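Local coordinates for protein alginate lyase, family PL7 (Zobellia galactanivorans, PDB 3ZPY) that probably cleaves alginate, the mannuronate and guluronate polysaccharide of brown algae, as a PL7 lyase whose catalytic domain is this chain, at residues Asp33-Ala37 / Ser38-Tyr42; Tyr52-Glu56 / Trp57-Lys61; Gly9-Ala12 / Asn13-Lys16; Val136-Val139 / Val140-Gln143. One frame throughout, in Å; residues are numbered along the deposited sequence. Where two conformers were deposited one is given.

Contact 1 (Asp33-Ala37 / Ser38-Tyr42). With NA (sodium ion), chain C.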
loop_
_atom_site.group_PDB
_atom_site.type_symbol
_atom_site.label_atom_id
_atom_site.label_comp_id
_atom_site.label_asym_id
_atom_site.label_seq_id
_atom_site.Cartn_x
_atom_site.Cartn_y
_atom_site.Cartn_z
ATOM N N ASP A 33 -14.810 -0.792 0.549
ATOM C CA ASP A 33 -14.989 -2.165 0.144
ATOM C C ASP A 33 -15.700 -2.142 -1.205
ATOM O O ASP A 33 -16.897 -1.870 -1.282
ATOM C CB ASP A 33 -15.820 -2.916 1.203
ATOM C CG ASP A 33 -15.958 -4.398 0.844
ATOM O OD1 ASP A 33 -15.783 -4.727 -0.357
ATOM O OD2 ASP A 33 -16.332 -5.208 1.735
ATOM N N ILE A 34 -14.911 -2.454 -2.249
ATOM C CA ILE A 34 -15.424 -2.367 -3.605
ATOM C C ILE A 34 -16.651 -3.269 -3.855
ATOM O O ILE A 34 -17.441 -3.037 -4.767
ATOM C CB ILE A 34 -14.293 -2.642 -4.628
ATOM C CG1 ILE A 34 -14.745 -2.164 -6.022
ATOM C CG2 ILE A 34 -13.941 -4.150 -4.593
ATOM C CD1 ILE A 34 -14.902 -0.663 -6.176
ATOM N N THR A 35 -16.737 -4.331 -3.068
ATOM C CA THR A 35 -17.867 -5.217 -3.263
ATOM C C THR A 35 -19.204 -4.580 -2.868
ATOM O O THR A 35 -20.267 -5.124 -3.157
ATOM C CB THR A 35 -17.689 -6.591 -2.585
ATOM O OG1 THR A 35 -17.698 -6.461 -1.168
ATOM C CG2 THR A 35 -16.481 -7.318 -3.030
ATOM N N ASP A 36 -19.155 -3.450 -2.154
ATOM C CA ASP A 36 -20.356 -2.642 -1.910
ATOM C C ASP A 36 -20.921 -1.978 -3.161
ATOM O O ASP A 36 -22.075 -1.536 -3.145
ATOM C CB ASP A 36 -20.067 -1.547 -0.873
ATOM C CG ASP A 36 -19.900 -2.091 0.505
ATOM O OD1 ASP A 36 -20.352 -3.194 0.758
ATOM O OD2 ASP A 36 -19.312 -1.407 1.372
ATOM N N ALA A 37 -20.087 -1.842 -4.199
ATOM C CA ALA A 37 -20.558 -1.213 -5.407
ATOM C C ALA A 37 -21.501 -2.085 -6.208
ATOM O O ALA A 37 -21.386 -3.318 -6.242
ATOM C CB ALA A 37 -19.377 -0.770 -6.259
ATOM N N SER A 38 -22.428 -1.453 -6.903
ATOM C CA SER A 38 -23.390 -2.189 -7.721
ATOM C C SER A 38 -22.682 -3.056 -8.741
ATOM O O SER A 38 -21.836 -2.556 -9.482
ATOM C CB SER A 38 -24.290 -1.210 -8.464
ATOM O OG SER A 38 -25.052 -0.449 -7.561
ATOM N N GLY A 39 -23.039 -4.353 -8.798
ATOM C CA GLY A 39 -22.519 -5.231 -9.858
ATOM C C GLY A 39 -21.203 -5.913 -9.591
ATOM O O GLY A 39 -20.644 -6.585 -10.499
ATOM N N ILE A 40 -20.644 -5.693 -8.397
ATOM C CA ILE A 40 -19.287 -6.156 -8.099
ATOM C C ILE A 40 -19.380 -7.296 -7.100
ATOM O O ILE A 40 -20.100 -7.206 -6.131
ATOM C CB ILE A 40 -18.429 -5.036 -7.437
ATOM C CG1 ILE A 40 -18.275 -3.791 -8.337
ATOM C CG2 ILE A 40 -17.079 -5.605 -7.046
ATOM C CD1 ILE A 40 -18.077 -4.121 -9.780
ATOM N N SER A 41 -18.708 -8.434 -7.404
ATOM C CA SER A 41 -18.534 -9.502 -6.404
ATOM C C SER A 41 -17.056 -9.857 -6.342
ATOM O O SER A 41 -16.295 -9.703 -7.294
ATOM C CB SER A 41 -19.369 -10.702 -6.690
ATOM O OG SER A 41 -18.997 -11.243 -7.927
ATOM N N TYR A 42 -16.647 -10.202 -5.148
ATOM C CA TYR A 42 -15.265 -10.260 -4.825
ATOM C C TYR A 42 -14.438 -11.146 -5.807
ATOM O O TYR A 42 -13.385 -10.672 -6.321
ATOM C CB TYR A 42 -15.102 -10.849 -3.388
ATOM C CG TYR A 42 -13.698 -10.722 -2.832
ATOM C CD1 TYR A 42 -12.665 -11.579 -3.218
ATOM C CD2 TYR A 42 -13.431 -9.691 -1.953
ATOM C CE1 TYR A 42 -11.391 -11.445 -2.658
ATOM C CE2 TYR A 42 -12.161 -9.525 -1.374
ATOM C CZ TYR A 42 -11.123 -10.379 -1.755
ATOM O OH TYR A 42 -9.880 -10.191 -1.178
HETATM NA NA NA C . -22.163 -5.630 -5.079
HETATM O O HOH W 1 -23.853 -6.696 -2.910
#
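Ile40 folds back against the short 3-10 turn at 34-36 and makes the tight side of this contact. Its CG2 branch, anti to its own backbone N, rests 3.5 Å from Ile34 O. The other branch reaches Ala37, with CG1 3.8 Å from Ala37 CB. Alongside, the methyl of Thr35 meets the base of the Tyr42 side chain, CG2 to CB 3.8 Å, while the Tyr42 hydroxyl runs on to Trp15 O. The bend itself is a type II beta turn from Ala37 to Ile40, closed by Ile40 N to Ala37 O at 3.3 Å, and Gly39 takes the positive phi (87°) at which a side chain would collide with the preceding carbonyl. The turn and the 3-10 segment together hold a sodium ion through three carbonyls: Thr35 O at 2.8 Å, Ala37 O at 2.7 Å and Ile40 O at 2.8 Å, and water 1 is a longer fourth ligand. Upstream, Asp33 forms an Asx turn. Its OD1 receives both Thr35 N and, at 2.7 Å, Thr35 OG1 from one face of the carboxylate, which fixes the rotation of the threonine and leaves its methyl directed at Tyr42. The solvent side is much looser, for Asp36, Ser38 and Ser41 all point their CB atoms away from the opposing segment and are exposed, Ser41 OG turning instead to Thr44.

Contact 2 (Tyr52-Glu56 / Trp57-Lys61); sequences YTDGE and WVYFK
Tyr52 and Tyr59 face each other as an antiparallel hydrogen-bonded pair, Tyr59 N to Tyr52 O at 2.8 Å and Tyr52 N to Tyr59 O at 3.2 Å, with Thr53 and Val58 the next, non-hydrogen-bonded pair. This beta hairpin supplies the edge strand 51-53 and its neighbour 58-63 in the seven-stranded sheet. The two tyrosine rings are almost parallel (planes 5° apart) but slid past one another, and what covers the face of the Tyr52 ring is Tyr59 CB, a CH-pi contact 3.5 Å from the centroid. Asp54 organises the loop. With CG held between its backbone N and carbonyl carbon (chi1 62°), it turns OD1 back to accept Trp57 N at 2.8 Å and also Glu56 N, the latter an Asx turn. OD2 takes the Tyr59 hydroxyl at 2.7 Å, from above the carboxylate plane. Thr53 OG1 donates to Trp57 O at 2.7 Å and accepts Gly55 N in an ST turn. Glu56 lays its CG over the five-membered ring of Trp57, and its carboxylate goes on to a salt bridge with Lys241. With three donors on Asp54, and Arg239 also bonded to Tyr59 OH, the carboxylate's negative charge is probably well stabilised although the loop is exposed.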
loop_
_atom_site.group_PDB
_atom_site.type_symbol
_atom_site.label_atom_id
_atom_site.label_comp_id
_atom_site.label_asym_id
_atom_site.label_seq_id
_atom_site.Cartn_x
_atom_site.Cartn_y
_atom_site.Cartn_z
ATOM N N TYR A 52 -6.486 -5.438 -11.831
ATOM C CA TYR A 52 -6.603 -6.399 -12.909
ATOM C C TYR A 52 -5.464 -7.366 -12.836
ATOM O O TYR A 52 -4.525 -7.190 -12.092
ATOM C CB TYR A 52 -6.744 -5.699 -14.290
ATOM C CG TYR A 52 -5.565 -4.845 -14.694
ATOM C CD1 TYR A 52 -4.509 -5.444 -15.380
ATOM C CD2 TYR A 52 -5.476 -3.495 -14.341
ATOM C CE1 TYR A 52 -3.395 -4.695 -15.771
ATOM C CE2 TYR A 52 -4.332 -2.718 -14.666
ATOM C CZ TYR A 52 -3.328 -3.373 -15.411
ATOM O OH TYR A 52 -2.219 -2.676 -15.755
ATOM N N THR A 53 -5.536 -8.367 -13.702
ATOM C CA THR A 53 -4.447 -9.393 -13.712
ATOM C C THR A 53 -4.040 -9.793 -15.122
ATOM O O THR A 53 -4.890 -9.720 -16.047
ATOM C CB THR A 53 -4.820 -10.652 -12.859
ATOM O OG1 THR A 53 -3.691 -11.509 -12.780
ATOM C CG2 THR A 53 -6.025 -11.378 -13.436
ATOM N N ASP A 54 -2.794 -10.296 -15.266
ATOM C CA ASP A 54 -2.379 -10.994 -16.497
ATOM C C ASP A 54 -2.124 -12.430 -16.256
ATOM O O ASP A 54 -1.565 -13.084 -17.132
ATOM C CB ASP A 54 -1.113 -10.295 -17.087
ATOM C CG ASP A 54 0.094 -10.368 -16.111
ATOM O OD1 ASP A 54 -0.070 -11.005 -15.024
ATOM O OD2 ASP A 54 1.140 -9.776 -16.432
ATOM N N GLY A 55 -2.615 -12.992 -15.139
ATOM C CA GLY A 55 -2.443 -14.404 -14.778
ATOM C C GLY A 55 -1.176 -14.631 -13.999
ATOM O O GLY A 55 -0.993 -15.725 -13.449
ATOM N N GLU A 56 -0.257 -13.671 -13.941
ATOM C CA GLU A 56 0.931 -13.824 -13.111
ATOM C C GLU A 56 0.833 -12.784 -11.978
ATOM O O GLU A 56 0.993 -13.150 -10.799
ATOM C CB GLU A 56 2.172 -13.542 -13.944
ATOM C CG GLU A 56 3.468 -13.485 -13.139
ATOM C CD GLU A 56 4.717 -13.146 -13.972
ATOM O OE1 GLU A 56 4.622 -13.045 -15.234
ATOM O OE2 GLU A 56 5.813 -12.933 -13.355
ATOM N N TRP A 57 0.659 -11.517 -12.325
ATOM C CA TRP A 57 0.631 -10.437 -11.325
ATOM C C TRP A 57 -0.813 -9.891 -11.197
ATOM O O TRP A 57 -1.595 -9.987 -12.109
ATOM C CB TRP A 57 1.441 -9.215 -11.779
ATOM C CG TRP A 57 2.859 -9.445 -12.214
ATOM C CD1 TRP A 57 3.336 -9.765 -13.485
ATOM C CD2 TRP A 57 3.992 -9.418 -11.334
ATOM N NE1 TRP A 57 4.728 -9.875 -13.456
ATOM C CE2 TRP A 57 5.176 -9.656 -12.145
ATOM C CE3 TRP A 57 4.146 -9.110 -10.000
ATOM C CZ2 TRP A 57 6.449 -9.642 -11.603
ATOM C CZ3 TRP A 57 5.404 -9.072 -9.437
ATOM C CH2 TRP A 57 6.575 -9.318 -10.229
ATOM N N VAL A 58 -1.084 -9.242 -10.099
ATOM C CA VAL A 58 -2.273 -8.377 -9.919
ATOM C C VAL A 58 -1.775 -6.933 -9.858
ATOM O O VAL A 58 -0.836 -6.623 -9.119
ATOM C CB VAL A 58 -3.128 -8.776 -8.691
ATOM C CG1 VAL A 58 -4.226 -7.734 -8.433
ATOM C CG2 VAL A 58 -3.714 -10.183 -8.906
ATOM N N TYR A 59 -2.342 -6.156 -10.747
ATOM C CA TYR A 59 -1.937 -4.725 -10.955
ATOM C C TYR A 59 -2.877 -3.815 -10.235
ATOM O O TYR A 59 -4.122 -4.062 -10.237
ATOM C CB TYR A 59 -2.080 -4.422 -12.436
ATOM C CG TYR A 59 -1.074 -5.159 -13.321
ATOM C CD1 TYR A 59 -1.283 -6.493 -13.674
ATOM C CD2 TYR A 59 0.083 -4.502 -13.848
ATOM C CE1 TYR A 59 -0.368 -7.203 -14.498
ATOM C CE2 TYR A 59 0.991 -5.232 -14.635
ATOM C CZ TYR A 59 0.773 -6.538 -14.953
ATOM O OH TYR A 59 1.692 -7.205 -15.788
ATOM N N PHE A 60 -2.303 -2.840 -9.511
ATOM C CA PHE A 60 -3.026 -1.786 -8.771
ATOM C C PHE A 60 -2.625 -0.539 -9.407
ATOM O O PHE A 60 -1.461 -0.091 -9.283
ATOM C CB PHE A 60 -2.554 -1.813 -7.321
ATOM C CG PHE A 60 -2.857 -3.125 -6.602
ATOM C CD1 PHE A 60 -2.039 -4.268 -6.829
ATOM C CD2 PHE A 60 -3.926 -3.215 -5.685
ATOM C CE1 PHE A 60 -2.329 -5.479 -6.152
ATOM C CE2 PHE A 60 -4.212 -4.402 -5.069
ATOM C CZ PHE A 60 -3.383 -5.515 -5.245
ATOM N N LYS A 61 -3.618 0.074 -10.112
ATOM C CA LYS A 61 -3.350 1.288 -10.903
ATOM C C LYS A 61 -4.206 2.454 -10.283
ATOM O O LYS A 61 -5.463 2.322 -10.190
ATOM C CB LYS A 61 -3.814 0.999 -12.408
ATOM C CG LYS A 61 -3.361 2.082 -13.342
ATOM C CD LYS A 61 -3.621 1.741 -14.792
ATOM C CE LYS A 61 -3.100 2.778 -15.732
ATOM N NZ LYS A 61 -3.185 2.293 -17.128
#

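Contact 3 (Gly9-Ala12 / Asn13-Lys16)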
loop_
_atom_site.group_PDB
_atom_site.type_symbol
_atom_site.label_atom_id
_atom_site.label_comp_id
_atom_site.label_asym_id
_atom_site.label_seq_id
_atom_site.Cartn_x
_atom_site.Cartn_y
_atom_site.Cartn_z
ATOM N N GLY A 9 -4.805 -15.321 -4.908
ATOM C CA GLY A 9 -5.175 -16.221 -3.784
ATOM C C GLY A 9 -5.798 -15.520 -2.603
ATOM O O GLY A 9 -5.521 -15.880 -1.451
ATOM N N ILE A 10 -6.601 -14.503 -2.853
ATOM C CA ILE A 10 -7.209 -13.665 -1.757
ATOM C C ILE A 10 -8.703 -13.957 -1.717
ATOM O O ILE A 10 -9.293 -14.384 -2.690
ATOM C CB ILE A 10 -6.947 -12.128 -1.925
ATOM C CG1 ILE A 10 -7.474 -11.601 -3.290
ATOM C CG2 ILE A 10 -5.407 -11.837 -1.773
ATOM C CD1 ILE A 10 -7.355 -10.089 -3.386
ATOM N N THR A 11 -9.329 -13.696 -0.571
ATOM C CA THR A 11 -10.775 -13.921 -0.436
ATOM C C THR A 11 -11.292 -12.748 0.464
ATOM O O THR A 11 -10.461 -12.109 1.118
ATOM C CB THR A 11 -11.073 -15.260 0.296
ATOM O OG1 THR A 11 -10.611 -15.105 1.682
ATOM C CG2 THR A 11 -10.391 -16.453 -0.424
ATOM N N ALA A 12 -12.598 -12.525 0.527
ATOM C CA ALA A 12 -13.130 -11.412 1.329
ATOM C C ALA A 12 -12.770 -11.627 2.826
ATOM O O ALA A 12 -12.557 -10.680 3.612
ATOM C CB ALA A 12 -14.636 -11.301 1.125
ATOM N N ASN A 13 -12.665 -12.870 3.213
ATOM C CA ASN A 13 -12.354 -13.183 4.540
ATOM C C ASN A 13 -10.860 -12.912 4.958
ATOM O O ASN A 13 -10.542 -12.749 6.151
ATOM C CB ASN A 13 -12.947 -14.499 4.944
ATOM C CG ASN A 13 -14.369 -14.342 5.522
ATOM O OD1 ASN A 13 -14.718 -15.033 6.467
ATOM N ND2 ASN A 13 -15.166 -13.341 5.004
ATOM N N THR A 14 -9.952 -12.767 3.950
ATOM C CA THR A 14 -8.535 -12.466 4.213
ATOM C C THR A 14 -8.070 -11.017 3.819
ATOM O O THR A 14 -7.080 -10.538 4.366
ATOM C CB THR A 14 -7.566 -13.539 3.596
ATOM O OG1 THR A 14 -7.819 -13.618 2.194
ATOM C CG2 THR A 14 -7.794 -14.893 4.249
ATOM N N TRP A 15 -8.733 -10.424 2.833
ATOM C CA TRP A 15 -8.387 -9.051 2.399
ATOM C C TRP A 15 -9.637 -8.345 1.886
ATOM O O TRP A 15 -10.435 -8.932 1.175
ATOM C CB TRP A 15 -7.396 -9.046 1.253
ATOM C CG TRP A 15 -6.067 -9.694 1.568
ATOM C CD1 TRP A 15 -5.716 -11.037 1.375
ATOM C CD2 TRP A 15 -4.884 -9.041 2.138
ATOM N NE1 TRP A 15 -4.453 -11.253 1.828
ATOM C CE2 TRP A 15 -3.903 -10.077 2.305
ATOM C CE3 TRP A 15 -4.588 -7.719 2.586
ATOM C CZ2 TRP A 15 -2.645 -9.804 2.821
ATOM C CZ3 TRP A 15 -3.348 -7.458 3.098
ATOM C CH2 TRP A 15 -2.377 -8.476 3.211
ATOM N N LYS A 16 -9.812 -7.079 2.293
ATOM C CA LYS A 16 -10.797 -6.230 1.721
ATOM C C LYS A 16 -10.125 -5.399 0.605
ATOM O O LYS A 16 -9.003 -4.902 0.756
ATOM C CB LYS A 16 -11.330 -5.293 2.824
ATOM C CG LYS A 16 -12.201 -4.143 2.363
ATOM C CD LYS A 16 -12.903 -3.456 3.595
ATOM C CE LYS A 16 -13.773 -4.371 4.531
ATOM N NZ LYS A 16 -14.630 -3.843 5.713
HETATM O O HOH W 2 -5.983 -15.414 1.173
#
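Trp15 and Ile10 meet where the chain, having left helix 4-8 through the Schellman motif at Gly9, enters strand 15-21. The CG2 branch of Ile10 presses on the indole at CD1, 3.3 Å away, a tight approach with the two side chains crossing at about a right angle. Both then pack on Leu79 and Leu243, in the hydrophobic interior between the sheets. Ala12 and Asn13 form the exposed crest of the bend: Ala12 CA lies 3.7 Å from Trp15 O, and Asn13 CB is 4.1 Å from Thr11 OG1, with both CB atoms directed away from the opposing segment. A single near-helical turn of backbone carries this crest, because Thr11 O accepts two amides, Thr14 N at 3.0 Å from above the carbonyl plane and Trp15 N at 3.0 Å nearly in line with the C=O bond. Thr14 ties the turn back to its start. Its OG1, set between its own N and carbonyl carbon (chi1 57°), accepts Thr11 N at 3.2 Å and meets water 2 at 2.8 Å, which in turn donates to Gly9 O. A valine at Thr14 would probably leave Thr11 N without its acceptor and deprive the water of one of its two moorings. One hydroxyl and one carbonyl thus satisfy three backbone amides of the bend, while Ile10 and Trp15 turn to the apolar core.

Contact 4 (Val136-Val139 / Val140-Gln143)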
loop_
_atom_site.group_PDB
_atom_site.type_symbol
_atom_site.label_atom_id
_atom_site.label_comp_id
_atom_site.label_asym_id
_atom_site.label_seq_id
_atom_site.Cartn_x
_atom_site.Cartn_y
_atom_site.Cartn_z
ATOM N N VAL A 136 -1.054 7.139 16.209
ATOM C CA VAL A 136 -0.163 6.237 15.481
ATOM C C VAL A 136 -0.415 6.370 13.956
ATOM O O VAL A 136 0.527 6.682 13.199
ATOM C CB VAL A 136 -0.337 4.820 15.980
ATOM C CG1 VAL A 136 0.567 3.906 15.169
ATOM C CG2 VAL A 136 0.018 4.730 17.469
ATOM N N ASP A 137 -1.671 6.211 13.520
ATOM C CA ASP A 137 -2.033 6.245 12.098
ATOM C C ASP A 137 -1.123 5.271 11.319
ATOM O O ASP A 137 -0.948 4.130 11.830
ATOM C CB ASP A 137 -2.034 7.675 11.549
ATOM C CG ASP A 137 -3.161 8.532 12.108
ATOM O OD1 ASP A 137 -4.327 8.078 12.343
ATOM O OD2 ASP A 137 -2.859 9.715 12.310
ATOM N N ASP A 138 -0.551 5.600 10.141
ATOM C CA ASP A 138 0.389 4.662 9.499
ATOM C C ASP A 138 1.612 4.465 10.373
ATOM O O ASP A 138 2.324 5.402 10.683
ATOM C CB ASP A 138 0.895 5.194 8.165
ATOM C CG ASP A 138 -0.195 5.335 7.098
ATOM O OD1 ASP A 138 -1.278 4.725 7.197
ATOM O OD2 ASP A 138 0.005 6.162 6.147
ATOM N N VAL A 139 1.878 3.192 10.693
ATOM C CA VAL A 139 3.102 2.787 11.430
ATOM C C VAL A 139 4.302 2.874 10.491
ATOM O O VAL A 139 5.353 3.400 10.829
ATOM C CB VAL A 139 2.944 1.385 12.016
ATOM C CG1 VAL A 139 4.235 0.866 12.566
ATOM C CG2 VAL A 139 1.826 1.344 13.060
ATOM N N VAL A 140 4.127 2.302 9.284
ATOM C CA VAL A 140 5.229 2.376 8.246
ATOM C C VAL A 140 4.556 2.382 6.888
ATOM O O VAL A 140 3.530 1.697 6.695
ATOM C CB VAL A 140 6.276 1.221 8.417
ATOM C CG1 VAL A 140 5.678 -0.164 8.048
ATOM C CG2 VAL A 140 7.538 1.496 7.576
ATOM N N ARG A 141 5.148 3.161 5.997
ATOM C CA ARG A 141 4.855 3.131 4.574
ATOM C C ARG A 141 6.128 2.804 3.818
ATOM O O ARG A 141 7.137 3.506 3.964
ATOM C CB ARG A 141 4.350 4.492 4.129
ATOM C CG ARG A 141 2.924 4.768 4.593
ATOM C CD ARG A 141 2.299 5.935 3.801
ATOM N NE ARG A 141 3.103 7.165 3.810
ATOM C CZ ARG A 141 3.092 8.051 4.791
ATOM N NH1 ARG A 141 2.385 7.850 5.895
ATOM N NH2 ARG A 141 3.860 9.150 4.713
ATOM N N VAL A 142 6.083 1.752 2.964
ATOM C CA VAL A 142 7.213 1.331 2.141
ATOM C C VAL A 142 6.962 1.921 0.754
ATOM O O VAL A 142 5.921 1.624 0.169
ATOM C CB VAL A 142 7.218 -0.195 2.118
ATOM C CG1 VAL A 142 8.359 -0.664 1.214
ATOM C CG2 VAL A 142 7.350 -0.809 3.512
ATOM N N GLN A 143 7.895 2.768 0.291
ATOM C CA GLN A 143 7.606 3.594 -0.871
ATOM C C GLN A 143 8.806 3.593 -1.804
ATOM O O GLN A 143 9.907 3.348 -1.410
ATOM C CB GLN A 143 7.364 5.065 -0.478
ATOM C CG GLN A 143 6.225 5.151 0.570
ATOM C CD GLN A 143 6.211 6.363 1.351
ATOM O OE1 GLN A 143 5.146 6.972 1.571
ATOM N NE2 GLN A 143 7.390 6.690 1.889
#
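A classic beta bulge interrupts strand 138-146 at Val139 and Val140, which both face Ile124 of the antiparallel neighbour 117-125 in the larger sheet of this jelly-roll domain. The chain turns a corner at Val139, and just across that corner Asp138 and Arg141, three residues apart, join in a salt bridge. Arg141 NH1 gives its hydrogen to Asp138 OD2 at 2.9 Å (N-H...O 148°), on the anti lone pair, away from the second oxygen. The carboxylate and guanidinium planes stand 64° apart, and only OD2 is bonded, near the edge of the guanidinium and tilted a little from its plane. A bend at chi3 (-54°) brings the head group back alongside its own strand, where NE donates to Gln143 OE1 at 3.0 Å from above the amide plane. Gln143 NE2 is held by Ser160 OG and Lys158 O, which should fix the amide's orientation, and Arg141 NH2 forms a further salt bridge with Glu165. The other carboxylate oxygen, Asp138 OD1, is hydrogen-bonded to His125 ND1, the histidine of the Gln-Ile-His sequence characteristic of PL7 lyases. A methionine replacing Arg141 would probably leave Asp138 OD2 and Glu165 without their positive partner and Gln143 OE1 without its donor. The aliphatic part of the arginine is close as well, with Arg141 CD 3.3 Å from Asp138 OD2.

In the fold
Along the chain the order is contact 3, contact 1, contact 2, contact 4, each closing before the next opens. Contacts 1 and 3 touch, their centres about 13 Å apart: through Tyr42, whose ring packs on Ala12 and whose hydroxyl also lies close to Thr11 O, the sodium-bearing loop is fastened to the start of strand 15-21. Contact 2 belongs to the seven-stranded sheet, its centre about 16 Å from that of contact 3. Contact 4 lies across the chain's centre from contacts 1 and 2, about 27 and 24 Å away between centres, but shares the ten-stranded sheet with contact 3. Contacts 1 and 3 thus form one continuous region of the lyase domain, and contact 4 shapes the strand beside the Gln-Ile-His segment.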